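Local atomic coordinates of Thiol:disulfide interchange protein, thioredoxin family protein (Chlorobaculum tepidum, PDB entry 3OR5), a protein that probably acts as a thiol:disulfide oxidoreductase of the thioredoxin superfamily, consistent with a role in cytochrome c biogenesis. Residues K83-M86 / K87-G90; M97-P100 / E101-R104; V122-A125 / S126-S130. One frame throughout, in Å; residues are numbered along the deposited sequence.

Contact 1: residues K83-M86 / K87-G90; sequences KNYM and KTQG
Gln-89 lays its side chain over the ring of Tyr-85, one turn back on helix 79-89, and can be followed atom by atom. Its CB leaves the backbone on the side of Tyr-85 and sits 3.5 Å from Tyr-85 O, the carbonyl that also receives the Gln-89 N-H at 2.9 Å. With chi1 at -47°, CG stands beside the backbone N and anti to the carbonyl carbon, which brings it over one ring face, 3.5 Å from the centroid of Tyr-85 and displaced toward the CE1-CZ rim, a CH-pi contact. There the chain bends, and the amide runs on above the ring and nearly parallel to it, the two planes 12° apart. CD stays over CE1 of Tyr-85, and the two polar ends then part. NE2 turns back to Thr-88 OG1, a straight bond of 3.1 Å lying near the amide plane, while OE1 accepts weakly from a water that also meets Tyr-85 OH at 2.6 Å, in the plane of the ring. Thr-88 OG1 in turn donates a weak bond to Tyr-85 O. On the adjoining flank, Asn-84 and Lys-87 meet through OD1 and NZ at 3.3 Å, the amine tilted off the amide carbonyl plane. Tyr-85 packs with Pro-54 and Ile-53 of helix 47-63, and Gln-89 also touches Pro-54, so the pair faces that helix. The helix ends in a Schellman motif with Gly-90, at positive phi, as its C-prime residue. Chemically, one face of the tyrosine ring carries the CG of a glutamine whose amide has a protein partner at NE2 and a weakly held water at OE1; the bond to Thr-88 OG1, with some help from that water, should limit the amide's rotation.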
ATOM      1  N   LYS A  83     -11.307   1.380 -11.322  1.00 12.47           N
ATOM      2  CA  LYS A  83     -12.061   2.614 -11.013  1.00 13.19           C
ATOM      3  C   LYS A  83     -13.455   2.277 -10.441  1.00 12.39           C
ATOM      4  O   LYS A  83     -13.920   2.862  -9.444  1.00 13.06           O
ATOM      5  CB  LYS A  83     -12.256   3.433 -12.308  1.00 11.05           C
ATOM      6  CG  LYS A  83     -13.068   4.746 -12.163  1.00 17.18           C
ATOM      7  CD  LYS A  83     -12.114   5.905 -11.968  1.00 24.71           C
ATOM      8  CE  LYS A  83     -12.874   7.306 -11.962  1.00 26.00           C
ATOM      9  NZ  LYS A  83     -13.875   7.259 -10.833  1.00 27.20           N
ATOM     10  N   ASN A  84     -14.140   1.278 -11.002  1.00 12.06           N
ATOM     11  CA  ASN A  84     -15.433   0.894 -10.420  1.00 12.99           C
ATOM     12  C   ASN A  84     -15.356   0.262  -9.039  1.00 11.38           C
ATOM     13  O   ASN A  84     -16.172   0.516  -8.225  1.00 12.06           O
ATOM     14  CB  ASN A  84     -16.206  -0.032 -11.365  1.00 11.79           C
ATOM     15  CG  ASN A  84     -17.682   0.123 -11.165  1.00 15.69           C
ATOM     16  OD1 ASN A  84     -18.203   1.273 -11.193  1.00 17.49           O
ATOM     17  ND2 ASN A  84     -18.360  -0.955 -10.876  1.00 17.55           N
ATOM     18  N   TYR A  85     -14.322  -0.537  -8.751  1.00 10.96           N
ATOM     19  CA  TYR A  85     -14.143  -1.086  -7.439  1.00 11.14           C
ATOM     20  C   TYR A  85     -13.913   0.045  -6.387  1.00 11.61           C
ATOM     21  O   TYR A  85     -14.448   0.008  -5.291  1.00 11.26           O
ATOM     22  CB  TYR A  85     -12.950  -2.059  -7.481  1.00 11.78           C
ATOM     23  CG  TYR A  85     -12.841  -2.843  -6.207  1.00 10.87           C
ATOM     24  CD1 TYR A  85     -13.805  -3.741  -5.827  1.00 13.48           C
ATOM     25  CD2 TYR A  85     -11.692  -2.669  -5.391  1.00 14.67           C
ATOM     26  CE1 TYR A  85     -13.682  -4.453  -4.630  1.00 16.06           C
ATOM     27  CE2 TYR A  85     -11.572  -3.402  -4.206  1.00 15.63           C
ATOM     28  CZ  TYR A  85     -12.543  -4.271  -3.851  1.00 17.89           C
ATOM     29  OH  TYR A  85     -12.379  -4.960  -2.666  1.00 23.55           O
HETATM   30  N   MSE A  86     -13.137   1.023  -6.802  1.00 11.57           N
HETATM   31  CA  MSE A  86     -12.902   2.196  -5.923  1.00 11.18           C
HETATM   32  C   MSE A  86     -14.209   2.852  -5.594  1.00 12.61           C
HETATM   33  O   MSE A  86     -14.365   3.287  -4.435  1.00 11.64           O
HETATM   34  CB  MSE A  86     -11.908   3.172  -6.580  1.00 12.52           C
HETATM   35  CG  MSE A  86     -10.515   2.622  -6.583  1.00 12.49           C
HETATM   36 SE   MSE A  86      -9.437   3.863  -7.665  1.00 27.75          SE
HETATM   37  CE  MSE A  86      -9.379   5.318  -6.482  1.00 21.85           C
ATOM     38  N   LYS A  87     -15.107   2.983  -6.563  1.00 12.11           N
ATOM     39  CA  LYS A  87     -16.403   3.618  -6.311  1.00 13.38           C
ATOM     40  C   LYS A  87     -17.248   2.741  -5.393  1.00 15.76           C
ATOM     41  O   LYS A  87     -17.795   3.186  -4.371  1.00 15.66           O
ATOM     42  CB  LYS A  87     -17.072   3.921  -7.675  1.00 13.21           C
ATOM     43  CG  LYS A  87     -18.420   4.493  -7.550  1.00 19.97           C
ATOM     44  CD  LYS A  87     -18.874   4.822  -8.972  1.00 23.90           C
ATOM     45  CE  LYS A  87     -20.294   4.294  -9.229  1.00 35.75           C
ATOM     46  NZ  LYS A  87     -20.315   2.759  -9.187  1.00 43.45           N
ATOM     47  N   THR A  88     -17.368   1.457  -5.724  1.00 14.41           N
ATOM     48  CA  THR A  88     -18.225   0.538  -4.925  1.00 17.08           C
ATOM     49  C   THR A  88     -17.785   0.312  -3.491  1.00 16.62           C
ATOM     50  O   THR A  88     -18.599   0.280  -2.562  1.00 20.07           O
ATOM     51  CB  THR A  88     -18.475  -0.824  -5.641  1.00 18.26           C
ATOM     52  OG1 THR A  88     -17.282  -1.623  -5.661  1.00 24.12           O
ATOM     53  CG2 THR A  88     -18.901  -0.577  -6.974  1.00 17.00           C
ATOM     54  N   GLN A  89     -16.475   0.299  -3.254  1.00 15.24           N
ATOM     55  CA  GLN A  89     -15.925   0.061  -1.933  1.00 15.75           C
ATOM     56  C   GLN A  89     -15.552   1.334  -1.200  1.00 15.68           C
ATOM     57  O   GLN A  89     -15.166   1.283  -0.025  1.00 16.62           O
ATOM     58  CB  GLN A  89     -14.730  -0.891  -1.950  1.00 16.49           C
ATOM     59  CG  GLN A  89     -14.985  -2.120  -2.784  1.00 22.68           C
ATOM     60  CD  GLN A  89     -16.069  -3.011  -2.251  1.00 30.09           C
ATOM     61  OE1 GLN A  89     -16.025  -3.439  -1.110  1.00 33.24           O
ATOM     62  NE2 GLN A  89     -17.048  -3.327  -3.102  1.00 32.94           N
ATOM     63  N   GLY A  90     -15.699   2.441  -1.890  1.00 13.22           N
ATOM     64  CA  GLY A  90     -15.327   3.737  -1.312  1.00 13.73           C
ATOM     65  C   GLY A  90     -13.871   3.858  -0.893  1.00 13.69           C
ATOM     66  O   GLY A  90     -13.553   4.210   0.268  1.00 14.28           O
TER
HETATM   67  O   HOH W   1     -14.445  -6.169  -1.725  1.00 23.98           O

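Contact 2: residues M97-P100 / E101-R104; sequences MATP and ELIR
Thr-99 OG1 accepts the backbone N-H of Leu-102 at 3.0 Å, an N-cap bond at the start of helix 100-107. The hydroxyl reaches this N-H because chi1 of 63° sets OG1 between the backbone N and the carbonyl carbon of its own residue. A water 2.6 Å from the same OG1 donates to Glu-101 OE1, also at 2.6 Å, linking the cap to the extended glutamate chain. Thr-99 O receives Ile-103 N at 3.1 Å, a straight bond, and a weaker, strongly bent one from Leu-102 N; Pro-100 O takes Arg-104 N at 2.9 Å. This is the capped first turn of a helix, with proline in the position right after the N-cap, where its missing N-H costs no helical bond. It follows strand 95-97, an outermost strand of the thioredoxin-fold sheet, and Ala-98 still makes a backbone hydrogen bond with Ala-74. Farther out, the bend at chi3 folds Arg-104 back over the turn, and its guanidinium presents a face to Pro-100 O, which lies 3.8 Å above the plane over the centre of the group. NH1 lies 3.6 Å from Pro-100 CB, at one corner of the proline ring. The side chain of Leu-102 slants across that of Thr-99, its CG 3.3 Å from Thr-99 OG1 and its CD1 near Met-97 O, and meets Phe-17 beyond the turn. Ala-98 CB touches Ile-103 CD1 at the outer margin.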
HETATM    1  N   MSE A  97      -2.618   2.421 -11.207  1.00  8.50           N
HETATM    2  CA  MSE A  97      -2.336   1.177 -12.005  1.00  9.08           C
HETATM    3  C   MSE A  97      -0.863   0.853 -11.972  1.00  9.79           C
HETATM    4  O   MSE A  97      -0.007   1.753 -12.106  1.00 12.90           O
HETATM    5  CB  MSE A  97      -2.709   1.372 -13.479  1.00  9.83           C
HETATM    6  CG  MSE A  97      -4.187   1.832 -13.651  1.00 10.38           C
HETATM    7 SE   MSE A  97      -5.476   0.383 -13.101  1.00 22.11          SE
HETATM    8  CE  MSE A  97      -4.981  -0.991 -14.416  1.00 13.91           C
ATOM      9  N   ALA A  98      -0.523  -0.445 -11.834  1.00 11.03           N
ATOM     10  CA  ALA A  98       0.897  -0.758 -11.808  1.00 12.78           C
ATOM     11  C   ALA A  98       1.557  -0.403 -13.137  1.00 14.06           C
ATOM     12  O   ALA A  98       0.926  -0.470 -14.249  1.00 14.88           O
ATOM     13  CB  ALA A  98       1.065  -2.272 -11.607  1.00 12.83           C
ATOM     14  N   THR A  99       2.812  -0.021 -13.009  1.00 13.97           N
ATOM     15  CA  THR A  99       3.693   0.152 -14.154  1.00 15.68           C
ATOM     16  C   THR A  99       4.950  -0.695 -13.858  1.00 15.89           C
ATOM     17  O   THR A  99       5.194  -1.098 -12.716  1.00 16.21           O
ATOM     18  CB  THR A  99       4.175   1.566 -14.277  1.00 16.36           C
ATOM     19  OG1 THR A  99       4.963   1.958 -13.148  1.00 18.18           O
ATOM     20  CG2 THR A  99       3.030   2.628 -14.441  1.00 16.63           C
ATOM     21  N   PRO A 100       5.725  -1.035 -14.892  1.00 16.77           N
ATOM     22  CA  PRO A 100       6.920  -1.819 -14.542  1.00 19.10           C
ATOM     23  C   PRO A 100       7.823  -1.127 -13.577  1.00 19.11           C
ATOM     24  O   PRO A 100       8.432  -1.823 -12.717  1.00 19.34           O
ATOM     25  CB  PRO A 100       7.643  -2.015 -15.906  1.00 19.28           C
ATOM     26  CG  PRO A 100       6.550  -1.901 -16.908  1.00 19.65           C
ATOM     27  CD  PRO A 100       5.518  -0.881 -16.345  1.00 17.47           C
ATOM     28  N   GLU A 101       7.888   0.205 -13.644  1.00 19.46           N
ATOM     29  CA  GLU A 101       8.697   0.969 -12.735  1.00 20.15           C
ATOM     30  C   GLU A 101       8.215   0.874 -11.261  1.00 18.82           C
ATOM     31  O   GLU A 101       9.009   0.805 -10.327  1.00 19.58           O
ATOM     32  CB  GLU A 101       8.653   2.438 -13.153  1.00 22.29           C
ATOM     33  CG  GLU A 101       9.365   3.389 -12.258  1.00 29.53           C
ATOM     34  CD  GLU A 101       9.303   4.816 -12.853  1.00 41.71           C
ATOM     35  OE1 GLU A 101       8.162   5.339 -13.068  1.00 42.62           O
ATOM     36  OE2 GLU A 101      10.375   5.411 -13.122  1.00 45.16           O
ATOM     37  N   LEU A 102       6.894   0.872 -11.085  1.00 17.74           N
ATOM     38  CA  LEU A 102       6.345   0.823  -9.721  1.00 17.89           C
ATOM     39  C   LEU A 102       6.641  -0.549  -9.178  1.00 16.18           C
ATOM     40  O   LEU A 102       6.965  -0.656  -7.989  1.00 18.77           O
ATOM     41  CB  LEU A 102       4.838   1.090  -9.726  1.00 15.20           C
ATOM     42  CG  LEU A 102       4.383   2.543  -9.979  1.00 16.48           C
ATOM     43  CD1 LEU A 102       2.836   2.686 -10.080  1.00 18.04           C
ATOM     44  CD2 LEU A 102       4.921   3.507  -8.842  1.00 22.22           C
ATOM     45  N   ILE A 103       6.541  -1.590  -9.998  1.00 16.04           N
ATOM     46  CA  ILE A 103       6.795  -2.959  -9.521  1.00 16.20           C
ATOM     47  C   ILE A 103       8.274  -3.096  -9.183  1.00 18.63           C
ATOM     48  O   ILE A 103       8.603  -3.538  -8.114  1.00 19.44           O
ATOM     49  CB  ILE A 103       6.315  -4.057 -10.488  1.00 17.11           C
ATOM     50  CG1 ILE A 103       4.787  -4.021 -10.485  1.00 17.90           C
ATOM     51  CG2 ILE A 103       6.923  -5.430 -10.068  1.00 18.66           C
ATOM     52  CD1 ILE A 103       4.191  -4.849 -11.627  1.00 19.65           C
ATOM     53  N   ARG A 104       9.128  -2.548 -10.038  1.00 21.12           N
ATOM     54  CA  ARG A 104      10.591  -2.709  -9.787  1.00 23.71           C
ATOM     55  C   ARG A 104      11.001  -1.886  -8.558  1.00 22.77           C
ATOM     56  O   ARG A 104      11.989  -2.255  -7.899  1.00 24.67           O
ATOM     57  CB  ARG A 104      11.390  -2.232 -11.004  1.00 23.28           C
ATOM     58  CG  ARG A 104      11.357  -3.126 -12.208  1.00 30.00           C
ATOM     59  CD  ARG A 104      12.515  -2.678 -13.158  1.00 34.84           C
ATOM     60  NE  ARG A 104      12.146  -1.466 -13.885  1.00 39.01           N
ATOM     61  CZ  ARG A 104      11.483  -1.500 -15.038  1.00 37.58           C
ATOM     62  NH1 ARG A 104      11.121  -2.675 -15.548  1.00 38.26           N
ATOM     63  NH2 ARG A 104      11.145  -0.363 -15.645  1.00 38.67           N
TER
HETATM   64  O   HOH W   2       5.655   4.509 -13.209  1.00 27.83           O

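Contact 3: residues V122-A125 / S126-S130; sequences VIDA and SGNVS
Strands 119-123 and 129-133 pair antiparallel across Ile-123 and Val-129, a non-hydrogen-bonded pair. Backbone bonds bracket it: Ser-130 N to Val-122 O at 2.8 Å and Asp-124 N to Asn-128 O at 2.9 Å. Beyond them the chain reverses through a type I turn from Asp-124 to Gly-127, closed by Gly-127 N to Asp-124 O. Gly-127 has positive phi (93°), at which a side chain would press on the preceding carbonyl oxygen. Ile-123 and Val-129 place their side chains on the same face of the sheet, slanting across each other, with Ile-123 CG1 4.0 Å from Val-129 CG2. On the other side, Asp-124 turns its carboxylate inward over the loop (chi1 60°). OD1 accepts Asn-128 N at 3.0 Å, a straight bond that arrives from above the carboxylate plane, and OD1 also lies 3.0 Å from Ser-126 CB. OD2 accepts from a water whose oxygen is 2.5 Å away and stands 2.9 Å from Ser-130 OG; the same water is weakly held by Asn-128 ND2. With an alanine in place of Asp-124, Asn-128 N would probably lose its carboxylate acceptor and the water its anchor on OD2, leaving the loop freer to move. Ile-123 also hydrogen-bonds, backbone to backbone, with Tyr-37 of strand 36-42. The whole fits the type I turn plus G1-bulge beta hairpin, joining the last two antiparallel strands of the thioredoxin-fold sheet.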
ATOM      1  N   VAL A 122       5.433  -2.433   4.494  1.00  8.41           N
ATOM      2  CA  VAL A 122       5.173  -1.470   5.632  1.00  9.69           C
ATOM      3  C   VAL A 122       6.325  -0.518   5.734  1.00 11.00           C
ATOM      4  O   VAL A 122       7.481  -0.948   5.937  1.00 12.14           O
ATOM      5  CB  VAL A 122       5.007  -2.226   6.930  1.00 10.11           C
ATOM      6  CG1 VAL A 122       4.692  -1.192   8.069  1.00 11.82           C
ATOM      7  CG2 VAL A 122       3.883  -3.337   6.890  1.00 13.28           C
ATOM      8  N   ILE A 123       6.057   0.782   5.573  1.00 11.89           N
ATOM      9  CA  ILE A 123       7.100   1.834   5.665  1.00 12.47           C
ATOM     10  C   ILE A 123       6.837   2.635   6.923  1.00 14.09           C
ATOM     11  O   ILE A 123       5.722   3.142   7.138  1.00 14.48           O
ATOM     12  CB  ILE A 123       7.097   2.760   4.442  1.00 12.96           C
ATOM     13  CG1 ILE A 123       7.660   2.086   3.206  1.00 15.52           C
ATOM     14  CG2 ILE A 123       8.069   3.959   4.691  1.00 13.10           C
ATOM     15  CD1 ILE A 123       6.662   1.128   2.544  1.00 15.80           C
ATOM     16  N   ASP A 124       7.818   2.684   7.800  1.00 14.71           N
ATOM     17  CA  ASP A 124       7.501   3.312   9.073  1.00 16.66           C
ATOM     18  C   ASP A 124       7.754   4.822   8.928  1.00 16.67           C
ATOM     19  O   ASP A 124       8.169   5.313   7.885  1.00 17.33           O
ATOM     20  CB  ASP A 124       8.306   2.714  10.187  1.00 17.98           C
ATOM     21  CG  ASP A 124       9.783   2.879   9.985  1.00 22.07           C
ATOM     22  OD1 ASP A 124      10.293   3.828   9.315  1.00 24.40           O
ATOM     23  OD2 ASP A 124      10.443   1.996  10.594  1.00 26.80           O
ATOM     24  N   ALA A 125       7.404   5.547  10.004  1.00 17.51           N
ATOM     25  CA  ALA A 125       7.430   6.995   9.979  1.00 20.26           C
ATOM     26  C   ALA A 125       8.862   7.553   9.919  1.00 23.76           C
ATOM     27  O   ALA A 125       9.010   8.746   9.578  1.00 25.39           O
ATOM     28  CB  ALA A 125       6.697   7.571  11.204  1.00 20.52           C
ATOM     29  N   SER A 126       9.859   6.697  10.187  1.00 24.63           N
ATOM     30  CA  SER A 126      11.311   6.899   9.861  1.00 26.34           C
ATOM     31  C   SER A 126      11.706   6.858   8.385  1.00 26.26           C
ATOM     32  O   SER A 126      12.837   7.246   8.030  1.00 25.81           O
ATOM     33  CB  SER A 126      12.167   5.830  10.554  1.00 27.09           C
ATOM     34  OG  SER A 126      12.001   5.959  11.965  1.00 35.88           O
ATOM     35  N   GLY A 127      10.820   6.308   7.541  1.00 23.15           N
ATOM     36  CA  GLY A 127      11.028   6.252   6.129  1.00 21.60           C
ATOM     37  C   GLY A 127      11.682   4.914   5.772  1.00 20.19           C
ATOM     38  O   GLY A 127      12.097   4.748   4.657  1.00 24.46           O
ATOM     39  N   ASN A 128      11.687   3.952   6.659  1.00 18.97           N
ATOM     40  CA  ASN A 128      12.353   2.659   6.324  1.00 18.49           C
ATOM     41  C   ASN A 128      11.300   1.601   5.999  1.00 15.42           C
ATOM     42  O   ASN A 128      10.230   1.538   6.678  1.00 16.42           O
ATOM     43  CB  ASN A 128      13.149   2.215   7.504  1.00 20.89           C
ATOM     44  CG  ASN A 128      14.368   3.043   7.648  1.00 29.35           C
ATOM     45  OD1 ASN A 128      14.836   3.646   6.658  1.00 34.91           O
ATOM     46  ND2 ASN A 128      14.830   3.194   8.881  1.00 35.90           N
ATOM     47  N   VAL A 129      11.637   0.687   5.079  1.00 14.86           N
ATOM     48  CA  VAL A 129      10.749  -0.441   4.910  1.00 14.13           C
ATOM     49  C   VAL A 129      11.022  -1.455   6.013  1.00 15.44           C
ATOM     50  O   VAL A 129      12.145  -1.990   6.106  1.00 17.63           O
ATOM     51  CB  VAL A 129      10.987  -1.146   3.572  1.00 12.87           C
ATOM     52  CG1 VAL A 129       9.983  -2.258   3.370  1.00 15.98           C
ATOM     53  CG2 VAL A 129      10.876  -0.146   2.435  1.00 17.45           C
ATOM     54  N   SER A 130      10.043  -1.691   6.877  1.00 12.29           N
ATOM     55  CA  SER A 130      10.225  -2.479   8.099  1.00 14.16           C
ATOM     56  C   SER A 130       9.790  -3.904   7.912  1.00 13.18           C
ATOM     57  O   SER A 130      10.269  -4.821   8.587  1.00 12.70           O
ATOM     58  CB  SER A 130       9.241  -1.869   9.161  1.00 15.93           C
ATOM     59  OG  SER A 130       9.908  -0.754   9.712  1.00 29.56           O
TER
HETATM   60  O   HOH W   3      12.833   1.734  11.213  1.00 31.30           O

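From the N terminus the three contacts come in series, none nested in or crossing another, and each closes only a short local segment. Contact 1 finishes helix 79-89, the connection between parallel strands 68-74 and 95-97 in a beta-alpha-beta unit. Contact 2 opens at the end of strand 95-97 and starts helix 100-107; its nearest atoms lie about 6 Å from contact 1, without touching. Contact 3 then turns strand 119-123 into the outermost strand 129-133. Contacts 1 and 3 lie on opposite sides of the chain's centre, their centres about 28 Å apart, contact 1 on a helix linking two strands of the mixed five-stranded sheet and contact 3 at that sheet's 129-133 edge.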